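Local coordinates for polyketide synthase PksR (Bacillus subtilis, PDB 4U3V), which takes part in the synthesis of the antibiotic polyketide bacillaene, this piece being its double-hotdog enoyl-isomerase domain, at residues 178-191 with 242-254. Residues are numbered along the deposited sequence; the frame is centred on the assembly and turned at random.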
loop_
_atom_site.group_PDB
_atom_site.type_symbol
_atom_site.label_atom_id
_atom_site.label_comp_id
_atom_site.label_asym_id
_atom_site.label_seq_id
_atom_site.Cartn_x
_atom_site.Cartn_y
_atom_site.Cartn_z
ATOM N N TYR A 178 2.908 -0.856 18.740
ATOM C CA TYR A 178 2.552 -1.731 19.860
ATOM C C TYR A 178 2.167 -3.088 19.277
ATOM O O TYR A 178 1.330 -3.150 18.388
ATOM C CB TYR A 178 1.347 -1.160 20.583
ATOM C CG TYR A 178 1.526 0.290 20.978
ATOM C CD1 TYR A 178 1.868 0.639 22.290
ATOM C CD2 TYR A 178 1.280 1.307 20.059
ATOM C CE1 TYR A 178 2.006 1.972 22.650
ATOM C CE2 TYR A 178 1.368 2.643 20.421
ATOM C CZ TYR A 178 1.754 2.972 21.709
ATOM O OH TYR A 178 1.875 4.315 22.054
ATOM N N ARG A 179 2.696 -4.166 19.839
ATOM C CA ARG A 179 2.707 -5.458 19.152
ATOM C C ARG A 179 2.293 -6.586 20.064
ATOM O O ARG A 179 2.571 -6.528 21.264
ATOM C CB ARG A 179 4.124 -5.740 18.678
ATOM C CG ARG A 179 4.268 -6.980 17.796
ATOM C CD ARG A 179 5.687 -7.038 17.218
ATOM N NE ARG A 179 6.693 -7.324 18.260
ATOM C CZ ARG A 179 8.012 -7.249 18.072
ATOM N NH1 ARG A 179 8.523 -6.969 16.872
ATOM N NH2 ARG A 179 8.846 -7.507 19.079
ATOM N N ASP A 180 1.674 -7.632 19.503
ATOM C CA ASP A 180 1.643 -8.926 20.180
ATOM C C ASP A 180 1.736 -10.045 19.132
ATOM O O ASP A 180 1.999 -9.748 17.959
ATOM C CB ASP A 180 0.391 -9.091 21.088
ATOM C CG ASP A 180 -0.904 -9.279 20.320
ATOM O OD1 ASP A 180 -0.871 -9.347 19.085
ATOM O OD2 ASP A 180 -1.985 -9.396 20.961
ATOM N N HIS A 181 1.611 -11.299 19.555
ATOM C CA HIS A 181 1.819 -12.417 18.655
ATOM C C HIS A 181 0.949 -12.464 17.430
ATOM O O HIS A 181 1.203 -13.282 16.516
ATOM C CB HIS A 181 1.699 -13.752 19.425
ATOM C CG HIS A 181 0.297 -14.054 19.929
ATOM N ND1 HIS A 181 -0.245 -13.431 21.008
ATOM C CD2 HIS A 181 -0.684 -14.940 19.455
ATOM C CE1 HIS A 181 -1.520 -13.835 21.166
ATOM N NE2 HIS A 181 -1.789 -14.763 20.222
ATOM N N LYS A 182 -0.137 -11.693 17.398
ATOM C CA LYS A 182 -1.020 -11.825 16.235
ATOM C C LYS A 182 -1.399 -10.507 15.588
ATOM O O LYS A 182 -2.219 -10.485 14.670
ATOM C CB LYS A 182 -2.286 -12.584 16.586
ATOM C CG LYS A 182 -2.991 -11.993 17.804
ATOM C CD LYS A 182 -4.165 -12.866 18.244
ATOM C CE LYS A 182 -4.807 -12.321 19.510
ATOM N NZ LYS A 182 -4.618 -10.842 19.643
ATOM N N SER A 183 -0.956 -9.403 16.179
ATOM C CA SER A 183 -1.295 -8.084 15.635
ATOM C C SER A 183 -0.235 -7.036 15.893
ATOM O O SER A 183 0.633 -7.178 16.775
ATOM C CB SER A 183 -2.641 -7.581 16.189
ATOM O OG SER A 183 -2.555 -7.472 17.580
ATOM N N ILE A 184 -0.372 -5.911 15.205
ATOM C CA ILE A 184 0.468 -4.755 15.535
ATOM C C ILE A 184 -0.352 -3.511 15.323
ATOM O O ILE A 184 -1.184 -3.469 14.431
ATOM C CB ILE A 184 1.808 -4.747 14.744
ATOM C CG1 ILE A 184 2.801 -3.715 15.346
ATOM C CG2 ILE A 184 1.564 -4.607 13.225
ATOM C CD1 ILE A 184 4.236 -3.936 14.907
ATOM N N LEU A 185 -0.126 -2.493 16.165
ATOM C CA LEU A 185 -0.854 -1.225 16.061
ATOM C C LEU A 185 0.200 -0.141 15.870
ATOM O O LEU A 185 1.186 -0.087 16.593
ATOM C CB LEU A 185 -1.698 -0.959 17.334
ATOM C CG LEU A 185 -2.257 0.462 17.469
ATOM C CD1 LEU A 185 -3.485 0.568 16.608
ATOM C CD2 LEU A 185 -2.579 0.727 18.955
ATOM N N ALA A 186 0.109 0.584 14.759
ATOM C CA ALA A 186 1.132 1.557 14.396
ATOM C C ALA A 186 0.487 2.945 14.367
ATOM O O ALA A 186 -0.622 3.111 13.832
ATOM C CB ALA A 186 1.715 1.236 13.014
ATOM N N LYS A 187 1.156 3.924 14.958
ATOM C CA LYS A 187 0.789 5.314 14.666
ATOM C C LYS A 187 1.713 5.839 13.578
ATOM O O LYS A 187 2.933 5.655 13.652
ATOM C CB LYS A 187 0.911 6.185 15.920
ATOM C CG LYS A 187 0.175 7.508 15.760
ATOM C CD LYS A 187 0.356 8.392 16.979
ATOM C CE LYS A 187 -0.579 9.592 16.915
ATOM N NZ LYS A 187 -0.304 10.425 18.118
ATOM N N ILE A 188 1.134 6.465 12.556
ATOM C CA ILE A 188 1.929 7.027 11.487
ATOM C C ILE A 188 1.706 8.518 11.295
ATOM O O ILE A 188 0.709 9.069 11.734
ATOM C CB ILE A 188 1.721 6.257 10.159
ATOM C CG1 ILE A 188 0.354 6.565 9.525
ATOM C CG2 ILE A 188 1.881 4.752 10.422
ATOM C CD1 ILE A 188 0.079 5.721 8.275
ATOM N N ARG A 189 2.651 9.151 10.617
ATOM C CA ARG A 189 2.476 10.522 10.173
ATOM C C ARG A 189 2.597 10.588 8.649
ATOM O O ARG A 189 3.652 10.256 8.099
ATOM C CB ARG A 189 3.506 11.415 10.872
ATOM C CG ARG A 189 3.670 12.800 10.282
ATOM C CD ARG A 189 3.400 13.879 11.320
ATOM N NE ARG A 189 2.751 15.032 10.699
ATOM C CZ ARG A 189 1.575 15.529 11.071
ATOM N NH1 ARG A 189 0.933 15.028 12.118
ATOM N NH2 ARG A 189 1.055 16.556 10.416
ATOM N N LEU A 190 1.498 10.944 7.990
ATOM C CA LEU A 190 1.489 11.195 6.552
ATOM C C LEU A 190 1.695 12.686 6.267
ATOM O O LEU A 190 1.049 13.533 6.897
ATOM C CB LEU A 190 0.163 10.742 5.959
ATOM C CG LEU A 190 -0.089 9.243 6.081
ATOM C CD1 LEU A 190 -1.463 8.919 5.527
ATOM C CD2 LEU A 190 1.026 8.464 5.388
ATOM N N PRO A 191 2.520 13.001 5.252
ATOM C CA PRO A 191 2.993 14.367 5.039
ATOM C C PRO A 191 2.014 15.255 4.276
ATOM O O PRO A 191 0.819 14.943 4.210
ATOM C CB PRO A 191 4.291 14.172 4.243
ATOM C CG PRO A 191 4.163 12.836 3.580
ATOM C CD PRO A 191 3.033 12.070 4.228
ATOM N N THR A 242 -9.628 12.524 1.722
ATOM C CA THR A 242 -8.207 12.216 1.768
ATOM C C THR A 242 -7.734 12.140 3.208
ATOM O O THR A 242 -8.080 12.984 4.032
ATOM C CB THR A 242 -7.372 13.249 0.972
ATOM O OG1 THR A 242 -7.731 13.180 -0.416
ATOM C CG2 THR A 242 -5.885 12.954 1.102
ATOM N N ILE A 243 -7.004 11.082 3.533
ATOM C CA ILE A 243 -6.558 10.889 4.894
ATOM C C ILE A 243 -5.184 11.509 4.989
ATOM O O ILE A 243 -4.283 11.145 4.241
ATOM C CB ILE A 243 -6.467 9.397 5.242
ATOM C CG1 ILE A 243 -7.817 8.721 5.032
ATOM C CG2 ILE A 243 -5.924 9.204 6.656
ATOM C CD1 ILE A 243 -7.699 7.257 4.650
ATOM N N LYS A 244 -5.049 12.513 5.837
ATOM C CA LYS A 244 -3.772 13.202 5.979
ATOM C C LYS A 244 -3.450 13.331 7.454
ATOM O O LYS A 244 -4.336 13.197 8.289
ATOM C CB LYS A 244 -3.830 14.589 5.321
ATOM C CG LYS A 244 -2.485 15.304 5.263
ATOM C CD LYS A 244 -2.642 16.820 5.211
ATOM C CE LYS A 244 -3.439 17.357 6.398
ATOM N NZ LYS A 244 -2.593 17.723 7.570
ATOM N N GLY A 245 -2.176 13.543 7.769
ATOM C CA GLY A 245 -1.766 13.845 9.135
ATOM C C GLY A 245 -1.575 12.565 9.922
ATOM O O GLY A 245 -1.115 11.554 9.373
ATOM N N ASP A 246 -1.912 12.602 11.206
ATOM C CA ASP A 246 -1.715 11.447 12.069
ATOM C C ASP A 246 -2.851 10.459 11.901
ATOM O O ASP A 246 -4.021 10.842 11.824
ATOM C CB ASP A 246 -1.613 11.874 13.531
ATOM C CG ASP A 246 -0.320 12.593 13.841
ATOM O OD1 ASP A 246 0.539 12.727 12.936
ATOM O OD2 ASP A 246 -0.156 13.011 15.006
ATOM N N CYS A 247 -2.506 9.177 11.871
ATOM C CA CYS A 247 -3.507 8.161 11.944
ATOM C C CYS A 247 -2.863 6.850 12.393
ATOM O O CYS A 247 -1.652 6.799 12.658
ATOM C CB CYS A 247 -4.208 7.980 10.600
ATOM S SG CYS A 247 -3.098 7.530 9.247
ATOM N N TRP A 248 -3.724 5.877 12.647
ATOM C CA TRP A 248 -3.296 4.597 13.204
ATOM C C TRP A 248 -3.585 3.475 12.231
ATOM O O TRP A 248 -4.505 3.560 11.429
ATOM C CB TRP A 248 -4.065 4.322 14.488
ATOM C CG TRP A 248 -3.773 5.303 15.590
ATOM C CD1 TRP A 248 -4.351 6.567 15.777
ATOM C CD2 TRP A 248 -2.834 5.147 16.695
ATOM N NE1 TRP A 248 -3.815 7.189 16.872
ATOM C CE2 TRP A 248 -2.912 6.393 17.479
ATOM C CE3 TRP A 248 -1.923 4.176 17.073
ATOM C CZ2 TRP A 248 -2.156 6.589 18.634
ATOM C CZ3 TRP A 248 -1.213 4.357 18.272
ATOM C CH2 TRP A 248 -1.322 5.543 19.028
ATOM N N LEU A 249 -2.756 2.431 12.270
ATOM C CA LEU A 249 -3.036 1.206 11.468
ATOM C C LEU A 249 -3.149 0.068 12.492
ATOM O O LEU A 249 -2.210 -0.140 13.262
ATOM C CB LEU A 249 -1.850 0.903 10.524
ATOM C CG LEU A 249 -1.348 2.028 9.624
ATOM C CD1 LEU A 249 -0.141 1.535 8.802
ATOM C CD2 LEU A 249 -2.514 2.390 8.720
ATOM N N LEU A 250 -4.235 -0.695 12.432
ATOM C CA LEU A 250 -4.392 -1.851 13.298
ATOM C C LEU A 250 -4.345 -3.052 12.359
ATOM O O LEU A 250 -5.189 -3.210 11.460
ATOM C CB LEU A 250 -5.743 -1.768 14.033
ATOM C CG LEU A 250 -6.141 -3.025 14.818
ATOM C CD1 LEU A 250 -5.006 -3.466 15.729
ATOM C CD2 LEU A 250 -7.411 -2.762 15.613
ATOM N N ILE A 251 -3.315 -3.876 12.536
ATOM C CA ILE A 251 -3.005 -4.919 11.547
ATOM C C ILE A 251 -3.073 -6.276 12.236
ATOM O O ILE A 251 -2.530 -6.448 13.309
ATOM C CB ILE A 251 -1.567 -4.682 11.045
ATOM C CG1 ILE A 251 -1.582 -3.308 10.332
ATOM C CG2 ILE A 251 -1.098 -5.863 10.182
ATOM C CD1 ILE A 251 -0.225 -2.811 9.920
ATOM N N THR A 252 -3.837 -7.189 11.657
ATOM C CA THR A 252 -4.029 -8.520 12.235
ATOM C C THR A 252 -3.617 -9.616 11.258
ATOM O O THR A 252 -4.007 -9.583 10.102
ATOM C CB THR A 252 -5.497 -8.686 12.641
ATOM O OG1 THR A 252 -5.764 -7.712 13.664
ATOM C CG2 THR A 252 -5.729 -10.065 13.239
ATOM N N LEU A 253 -2.833 -10.579 11.727
ATOM C CA LEU A 253 -2.525 -11.766 10.930
ATOM C C LEU A 253 -3.760 -12.672 10.863
ATOM O O LEU A 253 -4.355 -13.016 11.890
ATOM C CB LEU A 253 -1.379 -12.523 11.588
ATOM C CG LEU A 253 -0.933 -13.815 10.907
ATOM C CD1 LEU A 253 -0.432 -13.586 9.477
ATOM C CD2 LEU A 253 0.122 -14.519 11.771
ATOM N N VAL A 254 -4.199 -12.939 9.650
ATOM C CA VAL A 254 -5.392 -13.770 9.384
ATOM C C VAL A 254 -5.121 -15.125 8.709
ATOM O O VAL A 254 -5.804 -16.118 9.012
ATOM C CB VAL A 254 -6.471 -12.980 8.610
ATOM C CG1 VAL A 254 -6.936 -11.778 9.436
ATOM C CG2 VAL A 254 -5.961 -12.545 7.247
#
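Strands 183-190 and 247-254 are antiparallel neighbours in the sheet of the C-terminal hotdog, paired from Ser183–Thr252 to Leu190–Gly245, with a further bond from Leu253 N to Lys182 O and a weak one from Gly245 N to Leu190 O. At the middle, Ala186 and Leu249 form a hydrogen-bonded pair, Leu249 N lying 2.7 Å from Ala186 O.

On the face carrying Leu185, Lys187 and Trp248, the indole gathers most of the side-chain contact. Lys187 turns CG away from its own amide (chi1 -164°) and runs extended, laying its methylenes over one indole face; Lys187 CB stands 3.6 Å from the centroid of the six-membered ring of Trp248, 12° off the normal, a CH-pi contact. Beyond the ring, Lys187 NZ lies 4.0 Å from Asp246 OD2, too far for a salt bridge. Leu185 CG meets Trp248 CE3 obliquely at 3.7 Å, and Tyr178 CE2 comes up at the indole's edge, 3.8 Å from Trp248 CZ3. Ile142 of helix 142-147 also touches Leu185 and Trp248.

Toward the end of strand 183-190, Arg189 bends at chi2 and chi3, bringing NH1 to Asp246 OD1 in a salt bridge whose very short distance is doubtful. Gly245 CA lies over one guanidinium face; its positive phi suits a residue without a side chain.

The other face is apolar. Ile184 CG2 lies 3.8 Å from Ile251 CB, the two side chains side by side, while Ile188 CG1 packs 3.6 Å from Cys247 SG. Through Ile251, which touches Ala214, this face turns toward helix 205-219, as in the hotdog fold, where an antiparallel sheet wraps a long central helix.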